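Long-range contacts in Galactose/lactose metabolism regulatory protein GAL80 (Saccharomyces cerevisiae, PDB 3BTV), which represses the galactose and lactose metabolic genes by binding the activator GAL4 and blocking its transcriptional activation when no inducing sugar is present: residues R145-T149 / P389-V393; I176-E180 / V276-C280; D208-F214 / V261-F267. The protein carries 1 engineered substitution. One frame throughout, in Å; residues are numbered along the deposited sequence. Where two conformers were deposited one is given.

In the fold
Contact 1 lies at the edge of the parallel Rossmann-type sheet. Contact 2 joins two strands of the nine-stranded mixed sheet of the C-terminal domain; contact 3 packs helix 209-225 on the neighbouring strand 264-271. That helix also covers Ile179 and Val278 of contact 2. Along the chain contact 3 nests inside contact 2, and contact 2 inside contact 1. Contacts 2 and 3 touch, centres 19 Å apart, through a probable hydrogen bond, Cys280 N to Phe267 O (2.7 Å). Together they form a sheet-and-helix layer that meets the second subunit. Contact 1 stands apart, about 23 Å from contact 2 and about 17 Å from contact 3 between nearest atoms. It brings the loop after helix 363-380 to the Rossmann part.

Contact 1: residues R145-T149 / P389-V393; sequences RGVQT and PSQFV
Segment 389-393 is an irregular loop lying beside the turn at 145-147 and the start of strand 148-152. Gly146 has positive phi (89/-11); Gln148 is extended, its backbone paired with Lys120 and Leu122. The register is set by Gln148 and Gln391, with CA atoms 5.9 Å apart. Ser390 turns at -86/21 and hardly touches. Gln391 is then nearly fully extended (-169/134). Its t,t side chain reaches across, and Gln391 NE2 donates to Gly146 O at 2.7 Å. Gln148 comes the other way with chi1 t and chi2 p. Gln148 CD lies 4.0 Å from Gln391 CG and 3.9 Å from Phe392 N. Phe392 is also extended (-135/150). Its chi1 p rotamer turns one ring face to the amide end of Gln148; Phe378 and Phe402 also meet this ring. Val393 then points away from the strand, onto Tyr139 of helix 132-143. The arrangement is thus a C-terminal loop, between helices 363-380 and 405-424, packed on the edge strand of a parallel Rossmann sheet.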
ATOM      1  N   ARG B 145      16.091 -32.993  19.472  1.00 92.92           N
ATOM      2  CA  ARG B 145      16.156 -34.285  18.800  1.00 98.29           C
ATOM      3  C   ARG B 145      17.447 -34.386  17.994  1.00 85.47           C
ATOM      4  O   ARG B 145      17.912 -35.478  17.682  1.00 86.91           O
ATOM      5  CB  ARG B 145      14.942 -34.489  17.886  1.00 99.31           C
ATOM      6  CG  ARG B 145      14.962 -35.803  17.113  1.00 85.95           C
ATOM      7  CD  ARG B 145      15.185 -36.989  18.048  1.00 78.02           C
ATOM      8  NE  ARG B 145      15.358 -38.238  17.309  1.00 90.42           N
ATOM      9  CZ  ARG B 145      16.523 -38.689  16.851  1.00 95.74           C
ATOM     10  NH1 ARG B 145      17.630 -37.990  17.047  1.00 83.90           N
ATOM     11  NH2 ARG B 145      16.577 -39.843  16.196  1.00 91.03           N
ATOM     12  N   GLY B 146      18.013 -33.234  17.648  1.00 96.08           N
ATOM     13  CA  GLY B 146      19.305 -33.193  16.986  1.00 99.20           C
ATOM     14  C   GLY B 146      19.283 -33.268  15.469  1.00103.52           C
ATOM     15  O   GLY B 146      20.307 -33.039  14.826  1.00 95.53           O
ATOM     16  N   VAL B 147      18.127 -33.586  14.890  1.00 96.53           N
ATOM     17  CA  VAL B 147      18.017 -33.729  13.436  1.00 71.51           C
ATOM     18  C   VAL B 147      18.080 -32.387  12.732  1.00 72.16           C
ATOM     19  O   VAL B 147      17.696 -31.357  13.292  1.00 85.46           O
ATOM     20  CB  VAL B 147      16.708 -34.431  13.024  1.00 67.94           C
ATOM     21  CG1 VAL B 147      16.715 -35.892  13.495  1.00 80.14           C
ATOM     22  CG2 VAL B 147      15.506 -33.688  13.598  1.00 74.35           C
ATOM     23  N   GLN B 148      18.578 -32.395  11.501  1.00 70.05           N
ATOM     24  CA  GLN B 148      18.513 -31.203  10.672  1.00 69.79           C
ATOM     25  C   GLN B 148      17.091 -31.069  10.160  1.00 66.62           C
ATOM     26  O   GLN B 148      16.492 -32.052   9.710  1.00 78.26           O
ATOM     27  CB  GLN B 148      19.478 -31.291   9.495  1.00 69.86           C
ATOM     28  CG  GLN B 148      19.315 -30.154   8.505  1.00 68.56           C
ATOM     29  CD  GLN B 148      19.785 -28.829   9.061  1.00 83.41           C
ATOM     30  OE1 GLN B 148      18.996 -27.899   9.252  1.00 72.55           O
ATOM     31  NE2 GLN B 148      21.079 -28.736   9.329  1.00 65.42           N
ATOM     32  N   THR B 149      16.551 -29.857  10.230  1.00 69.98           N
ATOM     33  CA  THR B 149      15.172 -29.633   9.825  1.00 65.11           C
ATOM     34  C   THR B 149      15.071 -28.823   8.537  1.00 65.24           C
ATOM     35  O   THR B 149      15.938 -28.003   8.225  1.00 62.77           O
ATOM     36  CB  THR B 149      14.357 -28.927  10.930  1.00 70.90           C
ATOM     37  OG1 THR B 149      14.753 -27.555  11.020  1.00 69.12           O
ATOM     38  CG2 THR B 149      14.558 -29.609  12.284  1.00 66.92           C
ATOM     39  N   PRO B 389      29.911 -28.394   8.257  1.00144.35           N
ATOM     40  CA  PRO B 389      29.218 -29.325   9.152  1.00135.64           C
ATOM     41  C   PRO B 389      28.023 -29.966   8.464  1.00115.23           C
ATOM     42  O   PRO B 389      27.561 -29.469   7.440  1.00 97.37           O
ATOM     43  CB  PRO B 389      28.752 -28.426  10.300  1.00140.87           C
ATOM     44  CG  PRO B 389      29.719 -27.296  10.304  1.00150.58           C
ATOM     45  CD  PRO B 389      30.067 -27.059   8.861  1.00151.14           C
ATOM     46  N   SER B 390      27.540 -31.069   9.021  1.00125.89           N
ATOM     47  CA  SER B 390      26.403 -31.767   8.447  1.00130.10           C
ATOM     48  C   SER B 390      25.108 -31.166   8.969  1.00103.99           C
ATOM     49  O   SER B 390      24.054 -31.801   8.932  1.00108.55           O
ATOM     50  CB  SER B 390      26.467 -33.259   8.787  1.00146.75           C
ATOM     51  OG  SER B 390      26.633 -33.459  10.181  1.00150.95           O
ATOM     52  N   GLN B 391      25.186 -29.935   9.457  1.00 81.99           N
ATOM     53  CA  GLN B 391      24.030 -29.339  10.101  1.00 79.67           C
ATOM     54  C   GLN B 391      24.183 -27.850  10.380  1.00 80.85           C
ATOM     55  O   GLN B 391      25.208 -27.402  10.894  1.00 94.20           O
ATOM     56  CB  GLN B 391      23.725 -30.084  11.395  1.00 81.81           C
ATOM     57  CG  GLN B 391      22.371 -29.779  11.981  1.00105.16           C
ATOM     58  CD  GLN B 391      21.823 -30.954  12.751  1.00117.88           C
ATOM     59  OE1 GLN B 391      22.394 -32.051  12.722  1.00 85.05           O
ATOM     60  NE2 GLN B 391      20.707 -30.740  13.438  1.00128.63           N
ATOM     61  N   PHE B 392      23.142 -27.095  10.043  1.00 70.06           N
ATOM     62  CA  PHE B 392      23.105 -25.658  10.282  1.00 63.75           C
ATOM     63  C   PHE B 392      21.750 -25.276  10.853  1.00 63.79           C
ATOM     64  O   PHE B 392      20.742 -25.929  10.574  1.00 76.84           O
ATOM     65  CB  PHE B 392      23.391 -24.882   8.995  1.00 69.09           C
ATOM     66  CG  PHE B 392      22.441 -25.197   7.870  1.00 75.32           C
ATOM     67  CD1 PHE B 392      22.711 -26.231   6.989  1.00 68.12           C
ATOM     68  CD2 PHE B 392      21.285 -24.451   7.685  1.00 72.88           C
ATOM     69  CE1 PHE B 392      21.843 -26.525   5.945  1.00 72.69           C
ATOM     70  CE2 PHE B 392      20.409 -24.737   6.642  1.00 60.98           C
ATOM     71  CZ  PHE B 392      20.691 -25.777   5.773  1.00 73.05           C
ATOM     72  N   VAL B 393      21.738 -24.220  11.661  1.00 71.28           N
ATOM     73  CA  VAL B 393      20.539 -23.799  12.376  1.00 67.16           C
ATOM     74  C   VAL B 393      19.476 -23.199  11.457  1.00 52.08           C
ATOM     75  O   VAL B 393      18.288 -23.480  11.595  1.00 73.88           O
ATOM     76  CB  VAL B 393      20.875 -22.769  13.480  1.00 70.22           C
ATOM     77  CG1 VAL B 393      19.613 -22.320  14.195  1.00 76.68           C
ATOM     78  CG2 VAL B 393      21.858 -23.364  14.477  1.00 79.43           C
TER

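Contact 2: residues I176-E180 / V276-C280; sequences INSIE and VPVSC
Two neighbouring strands, 176-180 and 276-280, run parallel, their axes 4.8 Å apart at 14°. Ile179 pairs with Val278 (CA-CA 4.7 Å) and Glu180 with Ser279 (CA-CA 4.8 Å).

Ile179 loses the most surface and holds the register. Ile179 N donates to Pro277 O at 3.0 Å, and Ile179 O accepts from Ser279 N at 3.0 Å. One residue thus bonds to both neighbours of its partner, as parallel pairing requires. Val278 CA also makes a CH...O contact with Ile179 O at 3.4 Å. The m,t side chain of Ile179 lies on the same face as Val278, with Ile179 CD1 4.1 Å from Val278 CG2. Leu221 of helix 209-225 covers both.

Val276, chi1 t, points toward the first strand. Val276 CG1 lies 3.8 Å from Ile176 CG2 and 4.1 Å from Ile179 CG1, and Val276 CG2 is 3.4 Å from Ile176 O. Here the first strand is bulged: Asn177 (-85/-43) and Ser178 both face His300, a classic beta bulge.

Pro277 and Ser279 come next in buried area. Pro277 CD sits 3.2 Å from Asn177 O. Ser279 shares the other face with Glu180, where Ser279 CB is 4.4 Å from Glu180 CG. Glu180 OE1 is hydrogen-bonded to His300. Asn177 ND2 binds Tyr190 OH of the second subunit, whose Ser279 packs on Ser279.

This is the centre of an open-faced mixed sheet, helix on one face and subunit interface on the other, as in the C-terminal domains of the GFO/IDH/MocA family.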
ATOM      1  N   ILE B 176      17.735   0.171  -1.700  1.00 40.39           N
ATOM      2  CA  ILE B 176      16.278   0.109  -1.779  1.00 31.58           C
ATOM      3  C   ILE B 176      15.654   1.344  -1.129  1.00 44.18           C
ATOM      4  O   ILE B 176      15.863   1.605   0.048  1.00 37.52           O
ATOM      5  CB  ILE B 176      15.722  -1.169  -1.150  1.00 39.64           C
ATOM      6  CG1 ILE B 176      16.490  -2.380  -1.691  1.00 43.09           C
ATOM      7  CG2 ILE B 176      14.205  -1.286  -1.433  1.00 25.61           C
ATOM      8  CD1 ILE B 176      15.846  -3.724  -1.400  1.00 38.00           C
ATOM      9  N   ASN B 177      14.916   2.116  -1.913  1.00 32.54           N
ATOM     10  CA  ASN B 177      14.232   3.273  -1.400  1.00 36.43           C
ATOM     11  C   ASN B 177      12.867   2.906  -0.795  1.00 40.40           C
ATOM     12  O   ASN B 177      12.507   3.403   0.269  1.00 34.20           O
ATOM     13  CB  ASN B 177      14.047   4.321  -2.492  1.00 32.39           C
ATOM     14  CG  ASN B 177      13.178   5.476  -2.029  1.00 49.49           C
ATOM     15  OD1 ASN B 177      11.978   5.496  -2.286  1.00 37.86           O
ATOM     16  ND2 ASN B 177      13.773   6.427  -1.310  1.00 41.46           N
ATOM     17  N   SER B 178      12.112   2.046  -1.473  1.00 27.45           N
ATOM     18  CA  SER B 178      10.768   1.667  -0.996  1.00 30.82           C
ATOM     19  C   SER B 178      10.238   0.440  -1.715  1.00 36.38           C
ATOM     20  O   SER B 178      10.762   0.053  -2.769  1.00 32.06           O
ATOM     21  CB  SER B 178       9.781   2.838  -1.158  1.00 27.84           C
ATOM     22  OG  SER B 178       9.570   3.156  -2.512  1.00 39.65           O
ATOM     23  N   ILE B 179       9.199  -0.171  -1.150  1.00 25.44           N
ATOM     24  CA  ILE B 179       8.642  -1.431  -1.685  1.00 24.17           C
ATOM     25  C   ILE B 179       7.119  -1.470  -1.596  1.00 30.41           C
ATOM     26  O   ILE B 179       6.553  -1.113  -0.570  1.00 32.67           O
ATOM     27  CB  ILE B 179       9.183  -2.638  -0.872  1.00 25.71           C
ATOM     28  CG1 ILE B 179      10.723  -2.679  -0.907  1.00 31.87           C
ATOM     29  CG2 ILE B 179       8.542  -3.951  -1.326  1.00 27.49           C
ATOM     30  CD1 ILE B 179      11.326  -3.817  -0.101  1.00 38.57           C
ATOM     31  N   GLU B 180       6.445  -1.916  -2.649  1.00 26.44           N
ATOM     32  CA  GLU B 180       5.000  -2.186  -2.543  1.00 27.50           C
ATOM     33  C   GLU B 180       4.669  -3.603  -2.945  1.00 36.96           C
ATOM     34  O   GLU B 180       5.210  -4.154  -3.912  1.00 32.00           O
ATOM     35  CB  GLU B 180       4.160  -1.210  -3.387  1.00 31.85           C
ATOM     36  CG  GLU B 180       4.271   0.260  -2.944  1.00 35.02           C
ATOM     37  CD  GLU B 180       5.500   0.939  -3.519  1.00 75.46           C
ATOM     38  OE1 GLU B 180       5.795   0.653  -4.698  1.00 60.85           O
ATOM     39  OE2 GLU B 180       6.163   1.743  -2.808  1.00 61.90           O
ATOM     40  N   VAL B 276      13.651   0.809   5.287  1.00 31.60           N
ATOM     41  CA  VAL B 276      12.888   0.880   4.027  1.00 36.67           C
ATOM     42  C   VAL B 276      11.383   0.754   4.256  1.00 27.83           C
ATOM     43  O   VAL B 276      10.928  -0.212   4.862  1.00 38.52           O
ATOM     44  CB  VAL B 276      13.307  -0.235   3.041  1.00 33.54           C
ATOM     45  CG1 VAL B 276      12.495  -0.158   1.725  1.00 34.09           C
ATOM     46  CG2 VAL B 276      14.808  -0.172   2.760  1.00 37.68           C
ATOM     47  N   PRO B 277      10.610   1.727   3.760  1.00 33.17           N
ATOM     48  CA  PRO B 277       9.148   1.642   3.805  1.00 24.21           C
ATOM     49  C   PRO B 277       8.627   0.499   2.928  1.00 39.67           C
ATOM     50  O   PRO B 277       8.988   0.389   1.750  1.00 27.93           O
ATOM     51  CB  PRO B 277       8.693   2.980   3.212  1.00 34.84           C
ATOM     52  CG  PRO B 277       9.920   3.844   3.144  1.00 40.25           C
ATOM     53  CD  PRO B 277      11.095   2.952   3.097  1.00 28.59           C
ATOM     54  N   VAL B 278       7.774  -0.339   3.501  1.00 25.59           N
ATOM     55  CA  VAL B 278       7.140  -1.428   2.781  1.00 25.26           C
ATOM     56  C   VAL B 278       5.639  -1.297   2.973  1.00 39.41           C
ATOM     57  O   VAL B 278       5.162  -1.202   4.108  1.00 34.99           O
ATOM     58  CB  VAL B 278       7.573  -2.792   3.349  1.00 35.08           C
ATOM     59  CG1 VAL B 278       6.838  -3.939   2.643  1.00 35.40           C
ATOM     60  CG2 VAL B 278       9.088  -2.951   3.247  1.00 26.73           C
ATOM     61  N   SER B 279       4.897  -1.276   1.874  1.00 28.10           N
ATOM     62  CA  SER B 279       3.441  -1.169   1.934  1.00 30.13           C
ATOM     63  C   SER B 279       2.802  -2.373   1.256  1.00 37.95           C
ATOM     64  O   SER B 279       3.140  -2.711   0.112  1.00 30.53           O
ATOM     65  CB  SER B 279       2.984   0.121   1.235  1.00 35.64           C
ATOM     66  OG  SER B 279       1.567   0.173   1.126  1.00 40.55           O
ATOM     67  N   CYS B 280       1.828  -2.973   1.922  0.50 32.81           N
ATOM     68  CA  CYS B 280       1.285  -4.221   1.436  0.50 27.98           C
ATOM     69  C   CYS B 280      -0.217  -4.375   1.609  0.50 40.40           C
ATOM     70  O   CYS B 280      -0.767  -4.111   2.682  0.50 27.86           O
ATOM     71  CB  CYS B 280       1.998  -5.378   2.117  0.50 33.99           C
ATOM     72  SG  CYS B 280       1.258  -6.931   1.716  0.50 42.10           S
TER

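Contact 3: residues D208-F214 / V261-F267; sequences DLVTTTF and VPDHLLF
Asp208 is the N-cap of helix 209-225. With chi1 p, Asp208 OD1 accepts from Thr211 N at 2.8 Å and, weakly, from Val210 N at 2.7 Å. Asp208 OD2 accepts from Thr211 OG1 at 2.6 Å, and Asp208 N donates to Thr212 OG1 at 3.1 Å. Asp208 CB rests 4.0 Å from Val261 CG1 and 4.2 Å from Pro262 CD.

Leu209 is linked to the second segment by a water that accepts from Leu209 N (2.9 Å) and donates to Pro262 O (2.6 Å). Its t,p side chain points toward the strand, with Leu209 CD2 3.8 Å from His264 N and 4.3 Å from Leu265 CB. Asp263 and His264 form a classic beta bulge facing Phe237.

Val210 follows, chi1 t, with CG2 4.2 Å from Pro262 CG and 4.4 Å from Leu265 CD1. The arrangement is a helix laid across one face of the mixed sheet of the C-terminal domain. Helix segment 209-214 and strand 264-267 cross at -73°, their axes 9.4 Å apart.

A pi-type turn, Phe214 N to Leu209 O at 3.0 Å, widens the helix. Phe214, chi1 t, faces the strand. Leu265 CD2 makes a CH-pi contact over the Phe214 ring, 3.7 Å from the centroid. The edge of Phe214 meets the face of Phe267 in an edge-to-face pair, centroids 4.9 Å apart and planes at 53°. Phe229 also packs edge-to-face with Phe267.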
ATOM      1  N   ASP B 208      -4.668 -19.746   6.172  1.00 50.26           N
ATOM      2  CA  ASP B 208      -5.421 -18.512   6.018  1.00 48.64           C
ATOM      3  C   ASP B 208      -4.605 -17.484   5.252  1.00 41.43           C
ATOM      4  O   ASP B 208      -3.421 -17.688   4.971  1.00 46.46           O
ATOM      5  CB  ASP B 208      -5.825 -17.945   7.386  1.00 53.07           C
ATOM      6  CG  ASP B 208      -4.637 -17.465   8.194  1.00 65.67           C
ATOM      7  OD1 ASP B 208      -4.147 -16.345   7.937  1.00 57.14           O
ATOM      8  OD2 ASP B 208      -4.197 -18.207   9.091  1.00 59.47           O
ATOM      9  N   LEU B 209      -5.258 -16.373   4.933  1.00 48.35           N
ATOM     10  CA  LEU B 209      -4.672 -15.329   4.096  1.00 40.79           C
ATOM     11  C   LEU B 209      -3.365 -14.806   4.675  1.00 48.60           C
ATOM     12  O   LEU B 209      -2.412 -14.531   3.949  1.00 43.88           O
ATOM     13  CB  LEU B 209      -5.654 -14.163   3.948  1.00 49.74           C
ATOM     14  CG  LEU B 209      -5.143 -12.994   3.097  1.00 47.18           C
ATOM     15  CD1 LEU B 209      -4.864 -13.494   1.676  1.00 48.17           C
ATOM     16  CD2 LEU B 209      -6.121 -11.833   3.075  1.00 38.84           C
ATOM     17  N   VAL B 210      -3.325 -14.643   5.989  1.00 39.56           N
ATOM     18  CA  VAL B 210      -2.152 -14.063   6.615  1.00 43.33           C
ATOM     19  C   VAL B 210      -1.036 -15.089   6.760  1.00 50.54           C
ATOM     20  O   VAL B 210       0.092 -14.900   6.272  1.00 44.84           O
ATOM     21  CB  VAL B 210      -2.494 -13.470   7.976  1.00 43.33           C
ATOM     22  CG1 VAL B 210      -1.268 -12.798   8.567  1.00 44.06           C
ATOM     23  CG2 VAL B 210      -3.625 -12.468   7.824  1.00 42.95           C
ATOM     24  N   THR B 211      -1.370 -16.187   7.419  1.00 49.48           N
ATOM     25  CA  THR B 211      -0.401 -17.217   7.733  1.00 43.44           C
ATOM     26  C   THR B 211       0.213 -17.794   6.476  1.00 43.83           C
ATOM     27  O   THR B 211       1.418 -18.040   6.407  1.00 50.16           O
ATOM     28  CB  THR B 211      -1.070 -18.365   8.516  1.00 48.69           C
ATOM     29  OG1 THR B 211      -1.663 -17.837   9.712  1.00 51.98           O
ATOM     30  CG2 THR B 211      -0.048 -19.428   8.867  1.00 46.87           C
ATOM     31  N   THR B 212      -0.620 -18.010   5.471  1.00 43.14           N
ATOM     32  CA  THR B 212      -0.188 -18.780   4.320  1.00 45.10           C
ATOM     33  C   THR B 212       0.284 -17.895   3.178  1.00 50.54           C
ATOM     34  O   THR B 212       1.464 -17.900   2.826  1.00 53.57           O
ATOM     35  CB  THR B 212      -1.306 -19.721   3.843  1.00 57.13           C
ATOM     36  OG1 THR B 212      -1.863 -20.398   4.977  1.00 53.72           O
ATOM     37  CG2 THR B 212      -0.761 -20.754   2.838  1.00 50.51           C
ATOM     38  N   THR B 213      -0.636 -17.128   2.609  1.00 46.35           N
ATOM     39  CA  THR B 213      -0.350 -16.341   1.419  1.00 37.79           C
ATOM     40  C   THR B 213       0.614 -15.206   1.721  1.00 43.22           C
ATOM     41  O   THR B 213       1.646 -15.075   1.090  1.00 42.46           O
ATOM     42  CB  THR B 213      -1.630 -15.753   0.818  1.00 54.86           C
ATOM     43  OG1 THR B 213      -2.598 -16.792   0.674  1.00 57.95           O
ATOM     44  CG2 THR B 213      -1.339 -15.135  -0.553  1.00 53.42           C
ATOM     45  N   PHE B 214       0.266 -14.391   2.707  1.00 41.49           N
ATOM     46  CA  PHE B 214       1.172 -13.364   3.172  1.00 37.38           C
ATOM     47  C   PHE B 214       2.467 -13.969   3.720  1.00 41.59           C
ATOM     48  O   PHE B 214       3.550 -13.433   3.489  1.00 42.78           O
ATOM     49  CB  PHE B 214       0.481 -12.498   4.218  1.00 37.88           C
ATOM     50  CG  PHE B 214       1.384 -11.477   4.845  1.00 42.50           C
ATOM     51  CD1 PHE B 214       1.723 -10.324   4.165  1.00 45.08           C
ATOM     52  CD2 PHE B 214       1.897 -11.680   6.107  1.00 44.22           C
ATOM     53  CE1 PHE B 214       2.549  -9.396   4.740  1.00 47.58           C
ATOM     54  CE2 PHE B 214       2.728 -10.747   6.690  1.00 43.72           C
ATOM     55  CZ  PHE B 214       3.050  -9.610   6.011  1.00 39.45           C
ATOM     56  N   VAL B 261     -11.862 -16.971   8.988  1.00 56.58           N
ATOM     57  CA  VAL B 261     -10.548 -16.472   8.557  1.00 50.78           C
ATOM     58  C   VAL B 261     -10.664 -15.128   7.801  1.00 51.77           C
ATOM     59  O   VAL B 261     -11.731 -14.780   7.294  1.00 49.43           O
ATOM     60  CB  VAL B 261      -9.788 -17.520   7.713  1.00 57.99           C
ATOM     61  CG1 VAL B 261      -9.539 -18.784   8.537  1.00 53.00           C
ATOM     62  CG2 VAL B 261     -10.563 -17.847   6.455  1.00 52.62           C
ATOM     63  N   PRO B 262      -9.560 -14.360   7.722  1.00 50.92           N
ATOM     64  CA  PRO B 262      -9.642 -13.013   7.138  1.00 42.36           C
ATOM     65  C   PRO B 262      -9.878 -12.992   5.628  1.00 50.31           C
ATOM     66  O   PRO B 262      -9.508 -13.927   4.917  1.00 46.23           O
ATOM     67  CB  PRO B 262      -8.259 -12.423   7.430  1.00 41.59           C
ATOM     68  CG  PRO B 262      -7.690 -13.282   8.517  1.00 50.83           C
ATOM     69  CD  PRO B 262      -8.219 -14.640   8.262  1.00 47.71           C
ATOM     70  N   ASP B 263     -10.487 -11.913   5.151  1.00 41.47           N
ATOM     71  CA  ASP B 263     -10.628 -11.664   3.718  1.00 47.15           C
ATOM     72  C   ASP B 263      -9.809 -10.468   3.242  1.00 37.39           C
ATOM     73  O   ASP B 263      -9.841 -10.126   2.058  1.00 43.29           O
ATOM     74  CB  ASP B 263     -12.088 -11.437   3.345  1.00 44.28           C
ATOM     75  CG  ASP B 263     -12.830 -10.660   4.397  1.00 55.23           C
ATOM     76  OD1 ASP B 263     -12.570  -9.448   4.529  1.00 51.38           O
ATOM     77  OD2 ASP B 263     -13.660 -11.277   5.099  1.00 56.22           O
ATOM     78  N   HIS B 264      -9.099  -9.808   4.149  1.00 35.21           N
ATOM     79  CA  HIS B 264      -8.177  -8.744   3.711  1.00 37.69           C
ATOM     80  C   HIS B 264      -7.112  -8.470   4.743  1.00 40.80           C
ATOM     81  O   HIS B 264      -7.365  -8.550   5.943  1.00 41.01           O
ATOM     82  CB  HIS B 264      -8.911  -7.441   3.423  1.00 34.45           C
ATOM     83  CG  HIS B 264      -8.235  -6.585   2.398  1.00 41.07           C
ATOM     84  ND1 HIS B 264      -7.245  -5.678   2.716  1.00 50.38           N
ATOM     85  CD2 HIS B 264      -8.412  -6.489   1.061  1.00 31.82           C
ATOM     86  CE1 HIS B 264      -6.842  -5.060   1.619  1.00 35.44           C
ATOM     87  NE2 HIS B 264      -7.549  -5.522   0.598  1.00 34.00           N
ATOM     88  N   LEU B 265      -5.922  -8.144   4.261  1.00 34.10           N
ATOM     89  CA  LEU B 265      -4.818  -7.775   5.118  1.00 35.38           C
ATOM     90  C   LEU B 265      -4.211  -6.481   4.595  1.00 37.96           C
ATOM     91  O   LEU B 265      -3.869  -6.372   3.402  1.00 34.47           O
ATOM     92  CB  LEU B 265      -3.747  -8.877   5.143  1.00 34.79           C
ATOM     93  CG  LEU B 265      -2.411  -8.471   5.804  1.00 48.16           C
ATOM     94  CD1 LEU B 265      -2.561  -8.281   7.305  1.00 37.44           C
ATOM     95  CD2 LEU B 265      -1.295  -9.462   5.511  1.00 42.48           C
ATOM     96  N   LEU B 266      -4.088  -5.501   5.481  1.00 34.74           N
ATOM     97  CA  LEU B 266      -3.297  -4.299   5.199  1.00 38.76           C
ATOM     98  C   LEU B 266      -2.079  -4.416   6.065  1.00 41.28           C
ATOM     99  O   LEU B 266      -2.188  -4.663   7.264  1.00 36.50           O
ATOM    100  CB  LEU B 266      -4.038  -3.011   5.565  1.00 28.57           C
ATOM    101  CG  LEU B 266      -5.353  -2.700   4.848  1.00 41.04           C
ATOM    102  CD1 LEU B 266      -6.004  -1.464   5.454  1.00 36.69           C
ATOM    103  CD2 LEU B 266      -5.136  -2.509   3.353  1.00 30.56           C
ATOM    104  N   PHE B 267      -0.909  -4.257   5.470  1.00 32.89           N
ATOM    105  CA  PHE B 267       0.317  -4.404   6.238  1.00 34.72           C
ATOM    106  C   PHE B 267       1.314  -3.367   5.791  1.00 44.75           C
ATOM    107  O   PHE B 267       1.551  -3.188   4.595  1.00 38.46           O
ATOM    108  CB  PHE B 267       0.882  -5.817   6.062  1.00 32.92           C
ATOM    109  CG  PHE B 267       2.301  -5.985   6.571  1.00 44.23           C
ATOM    110  CD1 PHE B 267       2.553  -6.556   7.810  1.00 32.91           C
ATOM    111  CD2 PHE B 267       3.382  -5.600   5.792  1.00 38.85           C
ATOM    112  CE1 PHE B 267       3.849  -6.725   8.261  1.00 40.93           C
ATOM    113  CE2 PHE B 267       4.681  -5.761   6.240  1.00 40.42           C
ATOM    114  CZ  PHE B 267       4.922  -6.326   7.470  1.00 39.06           C
TER
HETATM  115  O   HOH W   1      -8.144 -16.127   5.021  1.00 48.92           O